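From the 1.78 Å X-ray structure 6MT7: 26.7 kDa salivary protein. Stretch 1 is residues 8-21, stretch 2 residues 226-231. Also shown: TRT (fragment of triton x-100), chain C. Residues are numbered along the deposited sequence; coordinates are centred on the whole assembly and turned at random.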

ATOM      1  N   ALA A   8       8.285   6.815   0.815  1.00  6.58           N
ATOM      2  CA  ALA A   8       8.865   5.827  -0.098  1.00  6.64           C
ATOM      3  C   ALA A   8       8.617   4.392   0.356  1.00  6.52           C
ATOM      4  O   ALA A   8       8.631   3.468  -0.469  1.00  7.94           O
ATOM      5  N   ASP A   9       8.453   4.172   1.658  1.00  6.89           N
ATOM      6  CA  ASP A   9       8.070   2.844   2.131  1.00  6.35           C
ATOM      7  C   ASP A   9       6.619   2.550   1.782  1.00  7.04           C
ATOM      8  O   ASP A   9       6.268   1.419   1.410  1.00  6.20           O
ATOM      9  N   GLN A  10       5.763   3.561   1.899  1.00  6.18           N
ATOM     10  CA  GLN A  10       4.343   3.363   1.640  1.00  6.09           C
ATOM     11  C   GLN A  10       4.074   3.153   0.157  1.00  6.09           C
ATOM     12  O   GLN A  10       3.170   2.394  -0.212  1.00  6.02           O
ATOM     13  N   THR A  11       4.825   3.839  -0.714  1.00  6.19           N
ATOM     14  CA  THR A  11       4.653   3.596  -2.141  1.00  6.21           C
ATOM     15  C   THR A  11       5.230   2.242  -2.518  1.00  6.22           C
ATOM     16  O   THR A  11       4.605   1.487  -3.268  1.00  6.56           O
ATOM     17  N   PHE A  12       6.412   1.909  -1.985  1.00  6.31           N
ATOM     18  CA  PHE A  12       7.007   0.601  -2.250  1.00  6.36           C
ATOM     19  C   PHE A  12       6.059  -0.525  -1.846  1.00  6.24           C
ATOM     20  O   PHE A  12       5.857  -1.489  -2.600  1.00  6.51           O
ATOM     21  N   TRP A  13       5.462  -0.416  -0.649  1.00  6.16           N
ATOM     22  CA  TRP A  13       4.539  -1.448  -0.187  1.00  7.68           C
ATOM     23  C   TRP A  13       3.361  -1.605  -1.139  1.00  6.46           C
ATOM     24  O   TRP A  13       2.942  -2.730  -1.434  1.00  5.99           O
ATOM     25  N   ALA A  14       2.826  -0.491  -1.649  1.00  5.96           N
ATOM     26  CA  ALA A  14       1.695  -0.569  -2.572  1.00  7.13           C
ATOM     27  C   ALA A  14       2.076  -1.298  -3.860  1.00  5.91           C
ATOM     28  O   ALA A  14       1.354  -2.200  -4.311  1.00  5.86           O
ATOM     29  N   PHE A  15       3.207  -0.925  -4.472  1.00  6.01           N
ATOM     30  CA  PHE A  15       3.639  -1.616  -5.688  1.00  6.07           C
ATOM     31  C   PHE A  15       3.849  -3.104  -5.429  1.00  9.30           C
ATOM     32  O   PHE A  15       3.358  -3.963  -6.172  1.00  6.50           O
ATOM     33  N   ARG A  16       4.594  -3.427  -4.382  1.00  7.54           N
ATOM     34  CA  ARG A  16       4.983  -4.815  -4.170  1.00  6.46           C
ATOM     35  C   ARG A  16       3.787  -5.677  -3.794  1.00  6.13           C
ATOM     36  O   ARG A  16       3.644  -6.804  -4.289  1.00  6.16           O
ATOM     37  N   THR A  17       2.909  -5.165  -2.933  1.00  6.04           N
ATOM     38  CA  THR A  17       1.728  -5.934  -2.548  1.00  5.99           C
ATOM     39  C   THR A  17       0.857  -6.234  -3.758  1.00  6.56           C
ATOM     40  O   THR A  17       0.392  -7.371  -3.940  1.00  5.93           O
ATOM     41  N   CYS A  18       0.644  -5.232  -4.612  1.00  6.23           N
ATOM     42  CA  CYS A  18      -0.171  -5.452  -5.799  1.00  5.77           C
ATOM     43  C   CYS A  18       0.498  -6.399  -6.791  1.00  6.46           C
ATOM     44  O   CYS A  18      -0.198  -7.159  -7.476  1.00  6.97           O
ATOM     45  N   GLN A  19       1.831  -6.353  -6.898  1.00  5.94           N
ATOM     46  CA  GLN A  19       2.540  -7.309  -7.744  1.00  6.05           C
ATOM     47  C   GLN A  19       2.379  -8.725  -7.222  1.00  6.09           C
ATOM     48  O   GLN A  19       2.237  -9.675  -8.006  1.00 11.49           O
ATOM     49  N   ARG A  20       2.405  -8.894  -5.899  1.00  7.74           N
ATOM     50  CA  ARG A  20       2.202 -10.234  -5.360  1.00 12.92           C
ATOM     51  C   ARG A  20       0.782 -10.719  -5.602  1.00 12.07           C
ATOM     52  O   ARG A  20       0.564 -11.912  -5.842  1.00 14.77           O
ATOM     53  N   GLN A  21      -0.194  -9.820  -5.560  1.00  6.77           N
ATOM     54  CA  GLN A  21      -1.566 -10.234  -5.803  1.00  6.57           C
ATOM     55  C   GLN A  21      -1.831 -10.575  -7.266  1.00 12.81           C
ATOM     56  O   GLN A  21      -2.861 -11.186  -7.558  1.00 12.22           O
ATOM     57  N   ASN A 226       8.026 -13.316   6.074  1.00 14.47           N
ATOM     58  CA  ASN A 226       9.006 -13.904   5.166  1.00 15.84           C
ATOM     59  C   ASN A 226       9.131 -13.100   3.875  1.00 18.60           C
ATOM     60  O   ASN A 226      10.236 -12.972   3.324  1.00 15.70           O
ATOM     61  N   GLN A 227       8.027 -12.514   3.401  1.00 13.47           N
ATOM     62  CA  GLN A 227       8.054 -11.658   2.218  1.00 12.25           C
ATOM     63  C   GLN A 227       8.555 -10.254   2.502  1.00 12.47           C
ATOM     64  O   GLN A 227       8.828  -9.516   1.549  1.00 14.01           O
ATOM     65  N   SER A 228       8.672  -9.866   3.770  1.00 11.40           N
ATOM     66  CA  SER A 228       8.804  -8.454   4.123  1.00  9.08           C
ATOM     67  C   SER A 228      10.148  -7.776   3.850  1.00  7.93           C
ATOM     68  O   SER A 228      10.183  -6.540   3.849  1.00 10.26           O
ATOM     69  N   PRO A 229      11.274  -8.482   3.645  1.00 10.46           N
ATOM     70  CA  PRO A 229      12.509  -7.727   3.369  1.00 13.80           C
ATOM     71  C   PRO A 229      12.369  -6.760   2.202  1.00 12.78           C
ATOM     72  O   PRO A 229      12.856  -5.627   2.289  1.00 16.87           O
ATOM     73  N   THR A 230      11.694  -7.166   1.118  1.00 12.62           N
ATOM     74  CA  THR A 230      11.329  -6.252   0.039  1.00 13.80           C
ATOM     75  C   THR A 230       9.825  -6.246  -0.214  1.00 11.23           C
ATOM     76  O   THR A 230       9.389  -5.852  -1.300  1.00 13.45           O
ATOM     77  N   TYR A 231       9.035  -6.662   0.771  1.00  6.86           N
ATOM     78  CA  TYR A 231       7.589  -6.851   0.637  1.00  7.15           C
ATOM     79  C   TYR A 231       7.270  -7.850  -0.484  1.00 16.55           C
ATOM     80  O   TYR A 231       6.095  -8.149  -0.731  1.00 13.78           O
TER

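The last residues of the chain lie against one side of the helix 8-21 in a small mixed contact, 470 Å² summed over both sides, in which the ring of Tyr231 packs on aromatic side chains while Asp9 takes its hydroxyl and two arginines take the carbonyls of Thr230 and Tyr231. The two stretches are more than 200 residues apart in sequence, and their backbones come nearest at Arg16 and Tyr231, whose CA atoms are 5.8 Å apart. Asp9, Phe12, Trp13, Arg16 and Arg20 recur three or four residues apart, so the helical repeat brings them all to the side that meets stretch 2.

Tyr231 gives the most area to the contact. Its CA-to-CB bond points sideways, but chi1 near -65° (m) lays the ring along the helix toward Asp9. Asp9 also starts sideways, and its t rotamer carries the carboxylate to the phenol: Tyr231 OH donates to Asp9 OD1 at 2.6 Å, with the acceptor near the plane of the tyrosine ring. Both Asp9 OD2 and the tyrosine hydroxyl have further hydrogen bonds elsewhere in the structure.

Behind this hydrogen bond the tyrosine ring rests on the helix. Trp13 CB lies over one face of the tyrosine ring, 4.1 Å from the Tyr231 centroid, a CH-pi contact; the closest side-chain atoms are Trp13 CB and Tyr231 CE2, 3.7 Å apart. With Trp13 t at chi1, its five-membered ring turns its edge to the same tyrosine, with planes at 88°. Phe12, also t, points toward stretch 2 and meets the tyrosine obliquely, its CD2 3.6 Å from Tyr231 CD2. The far end of the phenylalanine ring reaches Thr230, with Phe12 CZ 4.1 Å from Thr230 CB. Farther along the helix, Arg16 CB packs 3.6 Å from Tyr231 CB.

The arginines bind backbone carbonyls of the chain end. Arg16 points toward stretch 2 and folds through m, m, m, so that Arg16 NE donates to Thr230 O at 2.8 Å, near the guanidinium plane. Arg16 NH1 donates to Gln19 OE1 at 3.0 Å, a bond within the helix that helps fix the bent side chain. Arg20 is m at chi1 but t at chi2 and chi3; this more extended chain brings Arg20 NE to Tyr231 O at 2.7 Å, again near the guanidinium plane. Gln227, m then t, points toward the helix and places its amide over one face of the Arg20 guanidinium; Gln227 OE1 lies 3.4 Å from Arg20 CD.

Ala14 points away from stretch 2, and Thr17 points sideways and turns back to its own helix, where Thr17 OG1 donates to Trp13 O at 2.9 Å. The Triton fragment TRT lies beside the helix: Gln19 NE2 donates to TRT O21 at 3.3 Å, Phe15 CE1 is 3.4 Å from TRT C2, and TRT C19 sits over one face of the Phe15 ring. Arg16 touches both partners, its CD lying 4.0 Å from TRT O24.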

ATOM      1  CB  ALA A   8      10.368   6.067  -0.252  1.00  7.21           C
ATOM      2  CB  ASP A   9       8.286   2.754   3.643  1.00  6.97           C
ATOM      3  CG  ASP A   9       7.789   1.438   4.234  1.00  6.92           C
ATOM      4  OD1 ASP A   9       8.410   0.402   3.940  1.00  7.43           O
ATOM      5  OD2 ASP A   9       6.787   1.449   4.986  1.00  8.68           O
ATOM      6  CB  GLN A  10       3.557   4.559   2.171  1.00  6.60           C
ATOM      7  CG  GLN A  10       3.550   4.630   3.700  1.00  6.09           C
ATOM      8  CD  GLN A  10       3.064   5.966   4.222  1.00  9.59           C
ATOM      9  OE1 GLN A  10       3.214   7.009   3.566  1.00  7.11           O
ATOM     10  NE2 GLN A  10       2.468   5.946   5.407  1.00 11.37           N
ATOM     11  CB  THR A  11       5.298   4.710  -2.976  1.00  6.83           C
ATOM     12  OG1 THR A  11       6.705   4.746  -2.726  1.00  8.62           O
ATOM     13  CG2 THR A  11       4.685   6.078  -2.625  1.00  6.40           C
ATOM     14  CB  PHE A  12       8.332   0.489  -1.492  1.00  7.77           C
ATOM     15  CG  PHE A  12       9.169  -0.695  -1.875  1.00  7.79           C
ATOM     16  CD1 PHE A  12       9.465  -0.965  -3.197  1.00 10.21           C
ATOM     17  CD2 PHE A  12       9.688  -1.529  -0.887  1.00 12.02           C
ATOM     18  CE1 PHE A  12      10.259  -2.065  -3.532  1.00 13.90           C
ATOM     19  CE2 PHE A  12      10.476  -2.612  -1.213  1.00 13.66           C
ATOM     20  CZ  PHE A  12      10.763  -2.882  -2.536  1.00 14.27           C
ATOM     21  CB  TRP A  13       4.036  -1.145   1.230  1.00  6.74           C
ATOM     22  CG  TRP A  13       3.025  -2.154   1.676  1.00  6.04           C
ATOM     23  CD1 TRP A  13       3.271  -3.399   2.184  1.00  6.12           C
ATOM     24  CD2 TRP A  13       1.597  -2.023   1.612  1.00  5.98           C
ATOM     25  NE1 TRP A  13       2.084  -4.049   2.443  1.00  8.89           N
ATOM     26  CE2 TRP A  13       1.043  -3.224   2.100  1.00  7.22           C
ATOM     27  CE3 TRP A  13       0.737  -1.003   1.185  1.00  7.13           C
ATOM     28  CZ2 TRP A  13      -0.326  -3.433   2.177  1.00 10.16           C
ATOM     29  CZ3 TRP A  13      -0.626  -1.210   1.271  1.00  5.99           C
ATOM     30  CH2 TRP A  13      -1.142  -2.421   1.760  1.00  6.62           C
ATOM     31  CB  ALA A  14       1.169   0.837  -2.882  1.00  7.26           C
ATOM     32  CB  PHE A  15       4.941  -1.017  -6.220  1.00  6.25           C
ATOM     33  CG  PHE A  15       4.816   0.384  -6.728  1.00  6.30           C
ATOM     34  CD1 PHE A  15       3.940   0.701  -7.762  1.00  9.94           C
ATOM     35  CD2 PHE A  15       5.611   1.384  -6.189  1.00 11.69           C
ATOM     36  CE1 PHE A  15       3.852   2.007  -8.238  1.00 10.48           C
ATOM     37  CE2 PHE A  15       5.528   2.685  -6.660  1.00  8.22           C
ATOM     38  CZ  PHE A  15       4.650   3.000  -7.673  1.00 10.33           C
ATOM     39  CB  ARG A  16       6.063  -4.884  -3.094  1.00  6.35           C
ATOM     40  CG  ARG A  16       7.380  -4.202  -3.497  1.00  6.50           C
ATOM     41  CD  ARG A  16       8.190  -5.065  -4.482  1.00 12.74           C
ATOM     42  NE  ARG A  16       8.537  -6.361  -3.901  1.00 11.28           N
ATOM     43  CZ  ARG A  16       8.307  -7.530  -4.496  1.00 23.26           C
ATOM     44  NH1 ARG A  16       7.737  -7.565  -5.695  1.00 29.06           N
ATOM     45  NH2 ARG A  16       8.645  -8.669  -3.895  1.00 18.00           N
ATOM     46  CB  THR A  17       0.951  -5.167  -1.478  1.00  5.95           C
ATOM     47  OG1 THR A  17       1.765  -5.079  -0.304  1.00  7.18           O
ATOM     48  CG2 THR A  17      -0.384  -5.848  -1.132  1.00  5.95           C
ATOM     49  CB  CYS A  18      -0.490  -4.104  -6.442  1.00  5.73           C
ATOM     50  SG  CYS A  18      -1.607  -3.199  -5.346  1.00  6.17           S
ATOM     51  CB  GLN A  19       4.016  -6.948  -7.815  1.00  6.22           C
ATOM     52  CG  GLN A  19       4.301  -5.769  -8.715  1.00  7.46           C
ATOM     53  CD  GLN A  19       5.678  -5.197  -8.465  1.00 16.83           C
ATOM     54  OE1 GLN A  19       6.557  -5.872  -7.914  1.00 16.15           O
ATOM     55  NE2 GLN A  19       5.872  -3.944  -8.852  1.00 16.08           N
ATOM     56  CB  ARG A  20       2.540 -10.254  -3.872  1.00 11.53           C
ATOM     57  CG  ARG A  20       4.042 -10.171  -3.617  1.00 11.77           C
ATOM     58  CD  ARG A  20       4.387 -10.732  -2.274  1.00 10.68           C
ATOM     59  NE  ARG A  20       5.797 -10.570  -1.938  1.00 13.42           N
ATOM     60  CZ  ARG A  20       6.734 -11.476  -2.191  1.00 10.96           C
ATOM     61  NH1 ARG A  20       6.407 -12.612  -2.799  1.00 11.26           N
ATOM     62  NH2 ARG A  20       7.988 -11.251  -1.815  1.00 11.04           N
ATOM     63  CB  GLN A  21      -2.520  -9.151  -5.290  1.00  7.22           C
ATOM     64  CG  GLN A  21      -2.377  -9.025  -3.764  1.00 10.43           C
ATOM     65  CD  GLN A  21      -3.329  -8.050  -3.096  1.00 12.37           C
ATOM     66  OE1 GLN A  21      -4.122  -7.357  -3.753  1.00 15.16           O
ATOM     67  NE2 GLN A  21      -3.246  -7.987  -1.769  1.00  9.32           N
ATOM     68  CB  ASN A 226       8.611 -15.357   4.898  1.00 19.62           C
ATOM     69  CG  ASN A 226       9.399 -15.996   3.779  1.00 30.74           C
ATOM     70  OD1 ASN A 226       9.058 -15.858   2.601  1.00 30.66           O
ATOM     71  ND2 ASN A 226      10.443 -16.732   4.144  1.00 35.04           N
ATOM     72  CB  GLN A 227       6.659 -11.537   1.607  1.00 13.72           C
ATOM     73  CG  GLN A 227       6.115 -12.815   1.025  1.00 18.64           C
ATOM     74  CD  GLN A 227       4.667 -12.681   0.620  1.00 16.26           C
ATOM     75  OE1 GLN A 227       4.007 -11.677   0.922  1.00 15.40           O
ATOM     76  NE2 GLN A 227       4.157 -13.692  -0.066  1.00 16.86           N
ATOM     77  CB  SER A 228       8.444  -8.257   5.604  1.00 13.02           C
ATOM     78  OG  SER A 228       9.431  -8.772   6.498  1.00 12.62           O
ATOM     79  CB  PRO A 229      13.536  -8.830   3.100  1.00 16.23           C
ATOM     80  CG  PRO A 229      13.066  -9.958   3.941  1.00 18.41           C
ATOM     81  CD  PRO A 229      11.567  -9.926   3.774  1.00 14.23           C
ATOM     82  CB  THR A 230      12.063  -6.606  -1.257  1.00 26.48           C
ATOM     83  OG1 THR A 230      11.654  -7.908  -1.696  1.00 29.68           O
ATOM     84  CG2 THR A 230      13.570  -6.577  -1.049  1.00 31.02           C
ATOM     85  CB  TYR A 231       6.868  -5.529   0.374  1.00 11.45           C
ATOM     86  CG  TYR A 231       6.941  -4.545   1.514  1.00  8.17           C
ATOM     87  CD1 TYR A 231       6.622  -4.929   2.817  1.00  8.12           C
ATOM     88  CD2 TYR A 231       7.309  -3.227   1.287  1.00  6.41           C
ATOM     89  CE1 TYR A 231       6.693  -4.032   3.867  1.00  9.76           C
ATOM     90  CE2 TYR A 231       7.380  -2.318   2.322  1.00  6.93           C
ATOM     91  CZ  TYR A 231       7.072  -2.720   3.608  1.00  9.84           C
ATOM     92  OH  TYR A 231       7.141  -1.812   4.639  1.00  7.29           O
TER
HETATM   93  C25 TRT C 301      11.575  -6.187  -7.533  1.00 34.71           C
HETATM   94  O24 TRT C 301      11.014  -4.902  -7.283  1.00 38.21           O
HETATM   95  C23 TRT C 301      10.259  -4.387  -8.380  1.00 32.88           C
HETATM   96  C22 TRT C 301       9.431  -3.224  -7.850  1.00 36.26           C
HETATM   97  O21 TRT C 301       8.782  -2.495  -8.892  1.00 26.62           O
HETATM   98  C20 TRT C 301       8.099  -1.392  -8.306  1.00 23.53           C
HETATM   99  C19 TRT C 301       7.551  -0.495  -9.400  1.00 12.66           C
HETATM  100  O18 TRT C 301       6.268  -0.973  -9.794  1.00 15.22           O
HETATM  101  C17 TRT C 301       6.190  -1.021 -11.204  1.00 11.02           C
HETATM  102  C16 TRT C 301       5.320   0.104 -11.726  1.00 13.94           C
HETATM  103  O15 TRT C 301       3.932  -0.232 -11.616  1.00 14.09           O
HETATM  104  C12 TRT C 301       2.992   0.784 -11.637  1.00  7.83           C
HETATM  105  C13 TRT C 301       3.272   1.989 -12.271  1.00  7.15           C
HETATM  106  C14 TRT C 301       2.322   3.017 -12.291  1.00  6.58           C
HETATM  107  C11 TRT C 301       1.761   0.608 -11.019  1.00  8.46           C
HETATM  108  C10 TRT C 301       0.815   1.628 -11.041  1.00  7.60           C
HETATM  109  C9  TRT C 301       1.083   2.837 -11.670  1.00  6.38           C
HETATM  110  C6  TRT C 301       0.039   3.915 -11.661  1.00  9.42           C
HETATM  111  C8  TRT C 301      -0.612   3.889 -13.040  1.00 11.88           C
HETATM  112  C7  TRT C 301      -1.039   3.577 -10.638  1.00  8.70           C
HETATM  113  C5  TRT C 301       0.687   5.303 -11.454  1.00 11.03           C
HETATM  114  C1  TRT C 301       1.258   5.779 -10.099  1.00 17.49           C
HETATM  115  C2  TRT C 301       2.058   4.746  -9.314  1.00 22.53           C
HETATM  116  C4  TRT C 301       2.191   6.946 -10.395  1.00 20.06           C
HETATM  117  C3  TRT C 301       0.197   6.341  -9.162  1.00 19.11           C